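Local coordinates for TIR-like domain-containing protein (Prevotella corporis, PDB 7EBD), which is a bacterial STING-family protein, seen as a two-subunit assembly with C2E bound in a pocket, at residues P50-A61 and M100-I111. Sequence-based numbering, arbitrary orientation.
Sequences PETLDTDIKKSA and MPTILSGIDKAI. With C2E (9,9'-[(2R,3R,3aS,5S,7aR,9R,10R,10aS,12S,14aR)-3,5,10,12-tetrahydroxy-5,12-dioxidooctahydro-2H,7H-difuro[3,2-d:3',2'-j][1,3,7,9,2,8]tetraoxadiphosphacyclododecine-2,9-diyl]bis(2-amino-1,9-dihydro-6H-purin-6-one)), chain E.
M100, a selenomethionine, runs extended from its backbone (CG anti to N, chi1 179°) and drives SE into a hollow walled by P50, I57, S60 and A61. SE lies 3.5 Å from A61 N and 3.8 Å from S60 CB. I57 bulges the other way: CD1 presses on the chain at L104 and S105, where the segment leads into helix 104-111, 3.6 Å from L104 CB and 3.4 Å from S105 N, while CG2 stays beside SE. L53 fills the next notch along that helix, CD1 meeting I107 CG2 at 3.7 Å. D108 crosses L53 nearly at a right angle: OD1 lies against both L53 methyls, and OD2 against I57 CD1 and, acceptor to acceptor, D54 O (2.9 Å). No hydrogen bond joins the segments; within 50-61, S60 OG donates to D54 OD2 (3.0 Å), on its syn side but 26° out of the carboxylate plane. T102 CG2 rests on K58 CG, and its OG1 accepts from C2E O2' at 3.0 Å. The loop and start of helix 57-67 thus pack on the segment following strand 94-99. Helix 124-146 covers P50, L53 and L104, helix 6-28 backs I103 and I107, and L21 of the second subunit packs on K58.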
ATOM      1  N   PRO A  50      -5.997 -10.430  -9.960  1.00 27.86           N
ATOM      2  CA  PRO A  50      -5.550 -10.466 -11.357  1.00 29.73           C
ATOM      3  C   PRO A  50      -5.657 -11.877 -11.913  1.00 40.03           C
ATOM      4  O   PRO A  50      -5.456 -12.864 -11.201  1.00 40.09           O
ATOM      5  CB  PRO A  50      -4.091 -10.000 -11.283  1.00 28.31           C
ATOM      6  CG  PRO A  50      -3.948  -9.351  -9.944  1.00 32.54           C
ATOM      7  CD  PRO A  50      -4.915 -10.043  -9.041  1.00 25.08           C
ATOM      8  N   GLU A  51      -5.993 -11.963 -13.203  1.00 57.98           N
ATOM      9  CA  GLU A  51      -6.079 -13.264 -13.862  1.00 58.82           C
ATOM     10  C   GLU A  51      -4.769 -14.029 -13.720  1.00 55.33           C
ATOM     11  O   GLU A  51      -4.759 -15.211 -13.358  1.00 66.11           O
ATOM     12  CB  GLU A  51      -6.438 -13.076 -15.336  1.00 64.49           C
ATOM     13  CG  GLU A  51      -7.888 -12.699 -15.579  1.00 78.90           C
ATOM     14  CD  GLU A  51      -8.190 -12.489 -17.047  1.00 87.62           C
ATOM     15  OE1 GLU A  51      -7.402 -12.964 -17.892  1.00 90.10           O
ATOM     16  OE2 GLU A  51      -9.214 -11.845 -17.357  1.00 89.99           O
ATOM     17  N   THR A  52      -3.654 -13.363 -13.998  1.00 47.66           N
ATOM     18  CA  THR A  52      -2.330 -13.868 -13.674  1.00 57.47           C
ATOM     19  C   THR A  52      -1.494 -12.701 -13.177  1.00 65.73           C
ATOM     20  O   THR A  52      -1.775 -11.539 -13.482  1.00 62.01           O
ATOM     21  CB  THR A  52      -1.653 -14.544 -14.875  1.00 62.24           C
ATOM     22  OG1 THR A  52      -0.357 -15.019 -14.489  1.00 61.10           O
ATOM     23  CG2 THR A  52      -1.503 -13.561 -16.031  1.00 55.65           C
ATOM     24  N   LEU A  53      -0.468 -13.012 -12.389  1.00 70.99           N
ATOM     25  CA  LEU A  53       0.409 -11.967 -11.867  1.00 79.42           C
ATOM     26  C   LEU A  53       1.319 -11.520 -13.001  1.00 84.29           C
ATOM     27  O   LEU A  53       2.419 -12.038 -13.198  1.00 84.37           O
ATOM     28  CB  LEU A  53       1.195 -12.462 -10.661  1.00 82.24           C
ATOM     29  CG  LEU A  53       0.336 -12.656  -9.412  1.00 80.48           C
ATOM     30  CD1 LEU A  53       1.180 -13.056  -8.213  1.00 82.52           C
ATOM     31  CD2 LEU A  53      -0.447 -11.379  -9.127  1.00 71.73           C
ATOM     32  N   ASP A  54       0.838 -10.538 -13.760  1.00 81.56           N
ATOM     33  CA  ASP A  54       1.528 -10.040 -14.934  1.00 77.30           C
ATOM     34  C   ASP A  54       2.488  -8.918 -14.543  1.00 86.49           C
ATOM     35  O   ASP A  54       2.642  -8.573 -13.368  1.00 86.61           O
ATOM     36  CB  ASP A  54       0.520  -9.581 -15.985  1.00 75.56           C
ATOM     37  CG  ASP A  54      -0.599  -8.749 -15.397  1.00 83.92           C
ATOM     38  OD1 ASP A  54      -0.325  -7.618 -14.945  1.00 92.63           O
ATOM     39  OD2 ASP A  54      -1.753  -9.228 -15.383  1.00 88.03           O
ATOM     40  N   THR A  55       3.147  -8.343 -15.551  1.00 95.35           N
ATOM     41  CA  THR A  55       4.194  -7.357 -15.295  1.00 96.77           C
ATOM     42  C   THR A  55       3.651  -6.116 -14.596  1.00 90.67           C
ATOM     43  O   THR A  55       4.334  -5.527 -13.749  1.00 96.00           O
ATOM     44  CB  THR A  55       4.878  -6.970 -16.606  1.00 92.28           C
ATOM     45  OG1 THR A  55       3.904  -6.453 -17.522  1.00 89.22           O
ATOM     46  CG2 THR A  55       5.554  -8.184 -17.228  1.00 91.58           C
ATOM     47  N   ASP A  56       2.431  -5.701 -14.928  1.00 67.42           N
ATOM     48  CA  ASP A  56       1.873  -4.449 -14.415  1.00 51.81           C
ATOM     49  C   ASP A  56       0.454  -4.691 -13.912  1.00 35.54           C
ATOM     50  O   ASP A  56      -0.483  -4.805 -14.708  1.00 42.83           O
ATOM     51  CB  ASP A  56       1.898  -3.365 -15.488  1.00 49.12           C
ATOM     52  CG  ASP A  56       1.833  -1.969 -14.906  1.00 48.68           C
ATOM     53  OD1 ASP A  56       1.366  -1.819 -13.756  1.00 47.28           O
ATOM     54  OD2 ASP A  56       2.257  -1.018 -15.597  1.00 43.10           O
ATOM     55  N   ILE A  57       0.293  -4.745 -12.588  1.00 36.88           N
ATOM     56  CA  ILE A  57      -1.030  -4.955 -12.011  1.00 28.34           C
ATOM     57  C   ILE A  57      -1.870  -3.689 -12.111  1.00 33.63           C
ATOM     58  O   ILE A  57      -3.103  -3.757 -12.168  1.00 22.84           O
ATOM     59  CB  ILE A  57      -0.900  -5.448 -10.557  1.00 25.24           C
ATOM     60  CG1 ILE A  57      -0.178  -6.795 -10.526  1.00 35.71           C
ATOM     61  CG2 ILE A  57      -2.263  -5.572  -9.890  1.00 20.36           C
ATOM     62  CD1 ILE A  57      -0.099  -7.405  -9.157  1.00 34.78           C
ATOM     63  N   LYS A  58      -1.229  -2.519 -12.159  1.00 35.31           N
ATOM     64  CA  LYS A  58      -1.981  -1.276 -12.306  1.00 36.05           C
ATOM     65  C   LYS A  58      -2.726  -1.234 -13.634  1.00 31.05           C
ATOM     66  O   LYS A  58      -3.862  -0.752 -13.702  1.00 37.41           O
ATOM     67  CB  LYS A  58      -1.042  -0.077 -12.175  1.00 39.46           C
ATOM     68  CG  LYS A  58      -0.652   0.247 -10.743  1.00 51.00           C
ATOM     69  CD  LYS A  58       0.291   1.437 -10.677  1.00 65.42           C
ATOM     70  CE  LYS A  58       1.651   1.102 -11.278  1.00 79.59           C
ATOM     71  NZ  LYS A  58       2.649   2.182 -11.034  1.00 85.68           N
ATOM     72  N   LYS A  59      -2.111  -1.753 -14.700  1.00 37.08           N
ATOM     73  CA  LYS A  59      -2.779  -1.773 -15.997  1.00 28.75           C
ATOM     74  C   LYS A  59      -3.958  -2.738 -15.996  1.00 20.87           C
ATOM     75  O   LYS A  59      -5.025  -2.423 -16.537  1.00 22.39           O
ATOM     76  CB  LYS A  59      -1.780  -2.133 -17.096  1.00 31.85           C
ATOM     77  CG  LYS A  59      -0.681  -1.100 -17.286  1.00 38.93           C
ATOM     78  CD  LYS A  59       0.283  -1.498 -18.395  1.00 44.08           C
ATOM     79  CE  LYS A  59       1.094  -0.302 -18.870  1.00 46.77           C
ATOM     80  NZ  LYS A  59       2.216  -0.702 -19.764  1.00 38.74           N
ATOM     81  N   SER A  60      -3.784  -3.920 -15.398  1.00 21.10           N
ATOM     82  CA  SER A  60      -4.903  -4.849 -15.276  1.00 33.40           C
ATOM     83  C   SER A  60      -6.031  -4.237 -14.458  1.00 29.69           C
ATOM     84  O   SER A  60      -7.211  -4.412 -14.783  1.00 28.23           O
ATOM     85  CB  SER A  60      -4.432  -6.161 -14.648  1.00 33.54           C
ATOM     86  OG  SER A  60      -3.377  -6.735 -15.401  1.00 46.19           O
ATOM     87  N   ALA A  61      -5.685  -3.492 -13.407  1.00 30.60           N
ATOM     88  CA  ALA A  61      -6.706  -2.850 -12.586  1.00 28.91           C
ATOM     89  C   ALA A  61      -7.456  -1.783 -13.370  1.00 39.97           C
ATOM     90  O   ALA A  61      -8.687  -1.713 -13.308  1.00 37.44           O
ATOM     91  CB  ALA A  61      -6.071  -2.250 -11.333  1.00 18.51           C
HETATM   92  N   MSE A 100      -8.687  -3.980  -7.113  1.00 13.34           N
HETATM   93  CA  MSE A 100      -7.660  -4.971  -7.397  1.00 20.14           C
HETATM   94  C   MSE A 100      -6.403  -4.578  -6.629  1.00 16.81           C
HETATM   95  O   MSE A 100      -5.869  -3.487  -6.831  1.00 25.39           O
HETATM   96  CB  MSE A 100      -7.382  -5.061  -8.899  1.00 17.42           C
HETATM   97  CG  MSE A 100      -6.307  -6.069  -9.270  1.00 27.78           C
HETATM   98 SE   MSE A 100      -5.958  -6.141 -11.189  1.00 40.68          SE
HETATM   99  CE  MSE A 100      -7.718  -6.716 -11.806  1.00 20.86           C
ATOM    100  N   PRO A 101      -5.940  -5.458  -5.736  1.00 15.30           N
ATOM    101  CA  PRO A 101      -4.844  -5.085  -4.829  1.00 11.69           C
ATOM    102  C   PRO A 101      -3.533  -4.818  -5.551  1.00 10.31           C
ATOM    103  O   PRO A 101      -2.842  -5.754  -5.967  1.00 24.99           O
ATOM    104  CB  PRO A 101      -4.732  -6.298  -3.893  1.00 12.16           C
ATOM    105  CG  PRO A 101      -6.016  -7.060  -4.069  1.00 14.98           C
ATOM    106  CD  PRO A 101      -6.422  -6.825  -5.486  1.00 17.28           C
ATOM    107  N   THR A 102      -3.178  -3.539  -5.698  1.00 18.25           N
ATOM    108  CA  THR A 102      -1.913  -3.183  -6.330  1.00 22.32           C
ATOM    109  C   THR A 102      -0.708  -3.629  -5.509  1.00 22.60           C
ATOM    110  O   THR A 102       0.385  -3.788  -6.067  1.00 14.84           O
ATOM    111  CB  THR A 102      -1.857  -1.673  -6.567  1.00 17.25           C
ATOM    112  OG1 THR A 102      -2.163  -0.986  -5.349  1.00 21.98           O
ATOM    113  CG2 THR A 102      -2.865  -1.266  -7.626  1.00 18.20           C
ATOM    114  N   ILE A 103      -0.892  -3.851  -4.203  1.00 12.90           N
ATOM    115  CA  ILE A 103       0.186  -4.317  -3.337  1.00 11.56           C
ATOM    116  C   ILE A 103       0.770  -5.638  -3.820  1.00 15.35           C
ATOM    117  O   ILE A 103       1.912  -5.969  -3.488  1.00 18.25           O
ATOM    118  CB  ILE A 103      -0.324  -4.435  -1.884  1.00 15.91           C
ATOM    119  CG1 ILE A 103       0.844  -4.586  -0.908  1.00 12.05           C
ATOM    120  CG2 ILE A 103      -1.308  -5.593  -1.753  1.00 11.71           C
ATOM    121  CD1 ILE A 103       0.419  -4.697   0.542  1.00  9.25           C
ATOM    122  N   LEU A 104       0.010  -6.406  -4.604  1.00 19.79           N
ATOM    123  CA  LEU A 104       0.504  -7.674  -5.124  1.00 16.49           C
ATOM    124  C   LEU A 104       1.656  -7.490  -6.101  1.00 24.47           C
ATOM    125  O   LEU A 104       2.351  -8.468  -6.401  1.00 13.47           O
ATOM    126  CB  LEU A 104      -0.630  -8.444  -5.802  1.00 21.61           C
ATOM    127  CG  LEU A 104      -1.788  -8.919  -4.922  1.00 15.10           C
ATOM    128  CD1 LEU A 104      -2.946  -9.389  -5.787  1.00 17.86           C
ATOM    129  CD2 LEU A 104      -1.332 -10.030  -3.986  1.00 15.49           C
ATOM    130  N   SER A 105       1.868  -6.268  -6.602  1.00 17.36           N
ATOM    131  CA  SER A 105       2.924  -6.011  -7.577  1.00 25.49           C
ATOM    132  C   SER A 105       4.249  -6.622  -7.134  1.00 28.18           C
ATOM    133  O   SER A 105       4.849  -7.430  -7.854  1.00 29.10           O
ATOM    134  CB  SER A 105       3.072  -4.503  -7.792  1.00 22.72           C
ATOM    135  OG  SER A 105       3.490  -3.862  -6.600  1.00 25.10           O
ATOM    136  N   GLY A 106       4.704  -6.255  -5.935  1.00 33.35           N
ATOM    137  CA  GLY A 106       5.953  -6.795  -5.422  1.00 35.93           C
ATOM    138  C   GLY A 106       6.010  -8.306  -5.498  1.00 37.25           C
ATOM    139  O   GLY A 106       7.007  -8.879  -5.950  1.00 42.48           O
ATOM    140  N   ILE A 107       4.925  -8.968  -5.081  1.00 33.47           N
ATOM    141  CA  ILE A 107       4.851 -10.427  -5.153  1.00 30.72           C
ATOM    142  C   ILE A 107       5.315 -10.905  -6.520  1.00 28.75           C
ATOM    143  O   ILE A 107       6.245 -11.717  -6.633  1.00 30.19           O
ATOM    144  CB  ILE A 107       3.422 -10.911  -4.845  1.00 34.46           C
ATOM    145  CG1 ILE A 107       3.107 -10.751  -3.357  1.00 52.07           C
ATOM    146  CG2 ILE A 107       3.250 -12.361  -5.264  1.00 28.20           C
ATOM    147  CD1 ILE A 107       3.840 -11.737  -2.468  1.00 57.60           C
ATOM    148  N   ASP A 108       4.705 -10.364  -7.580  1.00 29.13           N
ATOM    149  CA  ASP A 108       5.082 -10.732  -8.939  1.00 32.75           C
ATOM    150  C   ASP A 108       6.590 -10.659  -9.116  1.00 40.45           C
ATOM    151  O   ASP A 108       7.245 -11.663  -9.423  1.00 41.78           O
ATOM    152  CB  ASP A 108       4.387  -9.814  -9.948  1.00 37.52           C
ATOM    153  CG  ASP A 108       2.902  -9.699  -9.703  1.00 59.92           C
ATOM    154  OD1 ASP A 108       2.443 -10.153  -8.635  1.00 70.70           O
ATOM    155  OD2 ASP A 108       2.192  -9.165 -10.581  1.00 64.74           O
ATOM    156  N   LYS A 109       7.163  -9.481  -8.854  1.00 41.75           N
ATOM    157  CA  LYS A 109       8.590  -9.297  -9.080  1.00 38.36           C
ATOM    158  C   LYS A 109       9.401 -10.303  -8.278  1.00 43.51           C
ATOM    159  O   LYS A 109      10.385 -10.857  -8.784  1.00 54.69           O
ATOM    160  CB  LYS A 109       9.003  -7.864  -8.745  1.00 37.03           C
ATOM    161  CG  LYS A 109       8.420  -6.829  -9.698  1.00 49.30           C
ATOM    162  CD  LYS A 109       8.877  -5.421  -9.354  1.00 67.33           C
ATOM    163  CE  LYS A 109      10.369  -5.245  -9.600  1.00 65.67           C
ATOM    164  NZ  LYS A 109      10.816  -3.847  -9.343  1.00 49.04           N
ATOM    165  N   ALA A 110       8.972 -10.595  -7.045  1.00 38.94           N
ATOM    166  CA  ALA A 110       9.684 -11.589  -6.253  1.00 45.62           C
ATOM    167  C   ALA A 110       9.739 -12.915  -6.995  1.00 51.42           C
ATOM    168  O   ALA A 110      10.823 -13.464  -7.233  1.00 53.90           O
ATOM    169  CB  ALA A 110       9.015 -11.755  -4.889  1.00 48.99           C
ATOM    170  N   ILE A 111       8.579 -13.411  -7.431  1.00 52.29           N
ATOM    171  CA  ILE A 111       8.566 -14.634  -8.225  1.00 43.56           C
ATOM    172  C   ILE A 111       9.329 -14.408  -9.522  1.00 53.38           C
ATOM    173  O   ILE A 111      10.118 -15.258  -9.956  1.00 58.41           O
ATOM    174  CB  ILE A 111       7.117 -15.087  -8.480  1.00 43.35           C
ATOM    175  CG1 ILE A 111       6.413 -15.380  -7.153  1.00 54.61           C
ATOM    176  CG2 ILE A 111       7.083 -16.302  -9.391  1.00 30.86           C
ATOM    177  CD1 ILE A 111       4.907 -15.252  -7.218  1.00 66.87           C
TER
HETATM  178  P1  C2E E 402      -0.277   0.754   2.696  1.00 14.68           P
HETATM  179  O2P C2E E 402      -0.696   2.092   3.254  1.00 19.33           O
HETATM  180  O1P C2E E 402      -0.218  -0.162   3.888  1.00 15.14           O
HETATM  181  O5' C2E E 402      -1.394   0.055   1.720  1.00 16.10           O
HETATM  182  C5' C2E E 402      -1.261  -1.308   1.460  1.00  4.91           C
HETATM  183  C4' C2E E 402      -2.109  -1.667   0.207  1.00  9.30           C
HETATM  184  O4' C2E E 402      -3.371  -1.439   0.449  1.00 10.59           O
HETATM  185  C3' C2E E 402      -1.747  -0.746  -0.977  1.00  5.68           C
HETATM  186  O3' C2E E 402      -0.753  -1.305  -1.698  1.00 19.97           O
HETATM  187  C2' C2E E 402      -3.062  -0.706  -1.775  1.00 10.14           C
HETATM  188  O2' C2E E 402      -3.186  -1.920  -2.639  1.00  9.45           O
HETATM  189  C1' C2E E 402      -4.004  -0.736  -0.867  1.00 10.34           C
HETATM  190  N9  C2E E 402      -4.445   0.596  -0.560  1.00 18.19           N
HETATM  191  C8  C2E E 402      -3.952   1.324   0.453  1.00 16.20           C
HETATM  192  N7  C2E E 402      -4.623   2.494   0.387  1.00 13.64           N
HETATM  193  C5  C2E E 402      -5.484   2.446  -0.638  1.00 21.38           C
HETATM  194  C6  C2E E 402      -6.495   3.460  -1.190  1.00 24.14           C
HETATM  195  O6  C2E E 402      -6.615   4.522  -0.683  1.00 17.95           O
HETATM  196  N1  C2E E 402      -7.297   3.123  -2.323  1.00 26.17           N
HETATM  197  C2  C2E E 402      -7.159   1.836  -2.951  1.00 23.41           C
HETATM  198  N2  C2E E 402      -7.972   1.492  -4.102  1.00 25.77           N
HETATM  199  N3  C2E E 402      -6.197   0.870  -2.426  1.00 17.62           N
HETATM  200  C4  C2E E 402      -5.370   1.231  -1.245  1.00  5.51           C
HETATM  201  P11 C2E E 402       0.009  -0.221  -2.706  1.00 13.00           P
HETATM  202  O21 C2E E 402      -0.846   0.396  -3.787  1.00 18.12           O
HETATM  203  O11 C2E E 402       1.060  -1.020  -3.440  1.00 11.82           O
HETATM  204  O5A C2E E 402       0.814   0.831  -1.723  1.00 19.35           O
HETATM  205  C5A C2E E 402       1.924   0.218  -1.125  1.00 10.63           C
HETATM  206  C4A C2E E 402       2.536   1.143  -0.147  1.00 12.09           C
HETATM  207  O4A C2E E 402       2.994   2.208  -0.748  1.00 16.73           O
HETATM  208  C3A C2E E 402       1.387   1.693   0.948  1.00 12.98           C
HETATM  209  O3A C2E E 402       1.262   0.722   2.087  1.00 16.94           O
HETATM  210  C2A C2E E 402       1.811   2.765   1.354  1.00 17.59           C
HETATM  211  O2A C2E E 402       2.825   2.571   2.449  1.00  6.43           O
HETATM  212  C1A C2E E 402       2.544   3.401   0.061  1.00 11.68           C
HETATM  213  N91 C2E E 402       1.699   4.131  -0.622  1.00 22.29           N
HETATM  214  C81 C2E E 402       0.947   3.825  -1.696  1.00  8.66           C
HETATM  215  N71 C2E E 402       0.248   4.931  -2.015  1.00 15.59           N
HETATM  216  C51 C2E E 402       0.575   5.887  -1.151  1.00 18.04           C
HETATM  217  C61 C2E E 402       0.110   7.336  -1.022  1.00 15.63           C
HETATM  218  O61 C2E E 402      -0.682   7.771  -1.784  1.00 19.94           O
HETATM  219  N11 C2E E 402       0.630   8.165   0.019  1.00 17.44           N
HETATM  220  C21 C2E E 402       1.594   7.630   0.946  1.00 14.72           C
HETATM  221  N21 C2E E 402       2.123   8.471   2.005  1.00 21.54           N
HETATM  222  N31 C2E E 402       2.035   6.246   0.819  1.00 16.03           N
HETATM  223  C41 C2E E 402       1.488   5.390  -0.272  1.00  5.22           C